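Local coordinates for protein MccF (Escherichia coli, PDB 4IIY) that confers self-immunity to the antibiotic microcin C7, probably acting as a carboxypeptidase-type hydrolase of the peptidase S66 family, at residues D271-I276 with H303-A309. The protein carries 1 engineered substitution. Sequence-based numbering, arbitrary orientation. Where two conformers were deposited one is given.
Sequences DSRKSI and HELFDCA. With 1EI (5'-O-(L-alpha-glutamylsulfamoyl)inosine), chain K; EDO (1,2-ethanediol), chain L.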
loop_
_atom_site.group_PDB
_atom_site.type_symbol
_atom_site.label_atom_id
_atom_site.label_comp_id
_atom_site.label_asym_id
_atom_site.label_seq_id
_atom_site.Cartn_x
_atom_site.Cartn_y
_atom_site.Cartn_z
ATOM N N ASP B 271 3.112 -11.123 -4.777
ATOM C CA ASP B 271 3.678 -10.308 -3.706
ATOM C C ASP B 271 4.829 -11.063 -3.041
ATOM O O ASP B 271 5.014 -12.254 -3.270
ATOM C CB ASP B 271 2.623 -9.889 -2.666
ATOM C CG ASP B 271 1.780 -8.702 -3.114
ATOM O OD1 ASP B 271 2.374 -7.631 -3.357
ATOM O OD2 ASP B 271 0.537 -8.833 -3.204
ATOM N N SER B 272 5.580 -10.349 -2.208
ATOM C CA SER B 272 6.784 -10.863 -1.572
ATOM C C SER B 272 6.870 -10.484 -0.102
ATOM O O SER B 272 6.686 -9.327 0.259
ATOM C CB SER B 272 8.018 -10.310 -2.296
ATOM O OG SER B 272 9.195 -10.432 -1.497
ATOM N N ARG B 273 7.170 -11.478 0.732
ATOM C CA ARG B 273 7.492 -11.276 2.142
ATOM C C ARG B 273 6.408 -10.523 2.896
ATOM O O ARG B 273 6.703 -9.738 3.804
ATOM C CB ARG B 273 8.849 -10.576 2.298
ATOM C CG ARG B 273 10.008 -11.363 1.699
ATOM C CD ARG B 273 11.309 -10.580 1.795
ATOM N NE ARG B 273 12.081 -10.996 2.962
ATOM C CZ ARG B 273 13.321 -11.473 2.918
ATOM N NH1 ARG B 273 13.965 -11.583 1.760
ATOM N NH2 ARG B 273 13.925 -11.834 4.042
ATOM N N LYS B 274 5.154 -10.771 2.540
ATOM C CA LYS B 274 4.063 -10.119 3.244
ATOM C C LYS B 274 3.452 -10.985 4.322
ATOM O O LYS B 274 3.484 -12.220 4.263
ATOM C CB LYS B 274 2.944 -9.713 2.281
ATOM C CG LYS B 274 3.380 -8.798 1.166
ATOM C CD LYS B 274 4.092 -7.558 1.684
ATOM C CE LYS B 274 4.408 -6.610 0.541
ATOM N NZ LYS B 274 5.325 -5.536 0.966
ATOM N N SER B 275 2.876 -10.309 5.308
ATOM C CA SER B 275 2.009 -10.963 6.267
ATOM C C SER B 275 0.665 -11.291 5.625
ATOM O O SER B 275 0.210 -10.616 4.686
ATOM C CB SER B 275 1.770 -10.039 7.455
ATOM O OG SER B 275 0.971 -8.939 7.060
ATOM N N ILE B 276 0.029 -12.323 6.142
ATOM C CA ILE B 276 -1.321 -12.668 5.756
ATOM C C ILE B 276 -2.255 -11.470 5.964
ATOM O O ILE B 276 -3.180 -11.268 5.176
ATOM C CB ILE B 276 -1.778 -13.946 6.508
ATOM C CG1 ILE B 276 -3.178 -14.369 6.075
ATOM C CG2 ILE B 276 -1.689 -13.762 8.025
ATOM C CD1 ILE B 276 -3.511 -15.805 6.448
ATOM N N HIS B 303 4.464 -16.732 -3.700
ATOM C CA HIS B 303 4.742 -15.657 -2.755
ATOM C C HIS B 303 6.002 -15.967 -1.955
ATOM O O HIS B 303 6.016 -16.920 -1.168
ATOM C CB HIS B 303 3.558 -15.514 -1.787
ATOM C CG HIS B 303 3.580 -14.258 -0.968
ATOM N ND1 HIS B 303 2.552 -13.342 -1.005
ATOM C CD2 HIS B 303 4.484 -13.773 -0.075
ATOM C CE1 HIS B 303 2.828 -12.333 -0.191
ATOM N NE2 HIS B 303 3.993 -12.572 0.390
ATOM N N GLU B 304 7.054 -15.172 -2.117
ATOM C CA GLU B 304 8.320 -15.381 -1.412
ATOM C C GLU B 304 8.147 -15.222 0.102
ATOM O O GLU B 304 7.771 -14.150 0.574
ATOM C CB GLU B 304 9.342 -14.364 -1.919
ATOM C CG GLU B 304 10.684 -14.365 -1.190
ATOM C CD GLU B 304 11.600 -13.233 -1.637
ATOM O OE1 GLU B 304 11.116 -12.123 -1.942
ATOM O OE2 GLU B 304 12.830 -13.465 -1.706
ATOM N N LEU B 305 8.413 -16.287 0.859
ATOM C CA LEU B 305 8.448 -16.217 2.321
ATOM C C LEU B 305 7.186 -15.562 2.905
ATOM O O LEU B 305 7.258 -14.659 3.735
ATOM C CB LEU B 305 9.724 -15.505 2.786
ATOM C CG LEU B 305 11.032 -16.175 2.354
ATOM C CD1 LEU B 305 12.236 -15.297 2.644
ATOM C CD2 LEU B 305 11.176 -17.523 3.044
ATOM N N PHE B 306 6.027 -16.044 2.474
ATOM C CA PHE B 306 4.751 -15.599 3.024
ATOM C C PHE B 306 4.702 -15.884 4.528
ATOM O O PHE B 306 5.093 -16.961 4.975
ATOM C CB PHE B 306 3.623 -16.348 2.315
ATOM C CG PHE B 306 2.245 -16.002 2.795
ATOM C CD1 PHE B 306 1.759 -14.707 2.704
ATOM C CD2 PHE B 306 1.415 -16.990 3.300
ATOM C CE1 PHE B 306 0.471 -14.402 3.137
ATOM C CE2 PHE B 306 0.126 -16.684 3.724
ATOM C CZ PHE B 306 -0.343 -15.392 3.635
ATOM N N ASP B 307 4.211 -14.923 5.301
ATOM C CA ASP B 307 4.106 -15.078 6.752
ATOM C C ASP B 307 2.636 -15.271 7.126
ATOM O O ASP B 307 1.859 -14.314 7.147
ATOM C CB ASP B 307 4.707 -13.852 7.442
ATOM C CG ASP B 307 4.384 -13.784 8.923
ATOM O OD1 ASP B 307 3.985 -14.805 9.507
ATOM O OD2 ASP B 307 4.535 -12.687 9.506
ATOM N N CYS B 308 2.254 -16.509 7.424
ATOM C CA CYS B 308 0.851 -16.834 7.678
ATOM C C CYS B 308 0.436 -16.605 9.130
ATOM O O CYS B 308 -0.680 -16.948 9.521
ATOM C CB CYS B 308 0.554 -18.280 7.263
ATOM S SG CYS B 308 1.427 -19.528 8.238
ATOM N N ALA B 309 1.337 -16.035 9.923
ATOM C CA ALA B 309 1.028 -15.671 11.310
ATOM C C ALA B 309 0.575 -16.861 12.161
ATOM O O ALA B 309 -0.224 -16.701 13.089
ATOM C CB ALA B 309 -0.010 -14.541 11.357
HETATM O O6 1EI K . 19.813 -8.578 1.843
HETATM C C6 1EI K . 19.113 -9.371 1.176
HETATM N N1 1EI K . 19.121 -10.696 1.426
HETATM C C2 1EI K . 18.377 -11.560 0.715
HETATM N N3 1EI K . 17.576 -11.183 -0.295
HETATM C C5 1EI K . 18.257 -8.877 0.082
HETATM C C4 1EI K . 17.484 -9.882 -0.642
HETATM N N7 1EI K . 17.971 -7.686 -0.483
HETATM C C8 1EI K . 17.086 -7.908 -1.484
HETATM N N9 1EI K . 16.802 -9.217 -1.567
HETATM C "C1'" 1EI K . 15.875 -9.851 -2.520
HETATM O "O4'" 1EI K . 15.830 -9.156 -3.758
HETATM C "C2'" 1EI K . 14.474 -9.772 -1.951
HETATM O "O2'" 1EI K . 14.195 -10.939 -1.178
HETATM C "C3'" 1EI K . 13.604 -9.686 -3.184
HETATM O "O3'" 1EI K . 13.017 -10.959 -3.442
HETATM C "C4'" 1EI K . 14.540 -9.350 -4.332
HETATM C "C5'" 1EI K . 14.088 -8.108 -5.089
HETATM O "O5'" 1EI K . 14.102 -6.959 -4.237
HETATM S SBF 1EI K . 13.333 -5.709 -4.685
HETATM O OAE 1EI K . 14.011 -4.540 -4.165
HETATM O OAF 1EI K . 13.322 -5.735 -6.124
HETATM N NAQ 1EI K . 11.897 -5.858 -4.127
HETATM C C 1EI K . 10.841 -5.059 -4.388
HETATM O O 1EI K . 10.811 -4.077 -5.122
HETATM C CA 1EI K . 9.548 -5.445 -3.730
HETATM N N 1EI K . 9.743 -6.563 -2.823
HETATM C CB 1EI K . 8.954 -4.239 -3.010
HETATM C CG 1EI K . 7.433 -4.222 -3.125
HETATM C CD 1EI K . 6.813 -5.164 -2.117
HETATM O OE1 1EI K . 7.522 -6.054 -1.605
HETATM O OE2 1EI K . 5.611 -5.009 -1.837
HETATM C C1 EDO L . 0.565 -13.769 -4.677
HETATM O O1 EDO L . 1.990 -13.895 -4.521
HETATM C C2 EDO L . -0.186 -14.275 -3.454
HETATM O O2 EDO L . 0.058 -13.400 -2.342
HETATM O O HOH W 1 7.054 -13.659 -4.694
#
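The backbones of 271-276 and 303-309 run side by side, R273 N donating to E304 O (2.7 Å), D307 N to K274 O, and I276 N to D307 O, and a single beta bridge joins S275 to D307, their CA atoms 4.6 Å apart. These are the loops after the neighbouring parallel strands 266-270 and 297-301 of the C-terminal domain, and together they supply part of the wall of the ligand pocket. E304 reaches the inosine ribose on an extended chain, with CG anti to its backbone N (chi1 175°). Its OE1 accepts from S272 OG (2.6 Å) on the anti side and from ligand O3' (2.7 Å), while OE2 takes O2'. R273 NH1 meets the same O2' in a weak bond at 3.0 Å, and L305 CD1 lies over the guanidinium face. K274 NZ binds OE2 of the ligand's glutamyl carboxylate. H303 sits between D271 O over one ring face and F306 CD1 over the other. Its NE2 accepts from K274 N in the ring plane (3.0 Å, 163°). With an alanine here, K274 N would probably lose its acceptor and a gap would open between D271 and F306. F306 CZ also packs on I276 CB (3.5 Å).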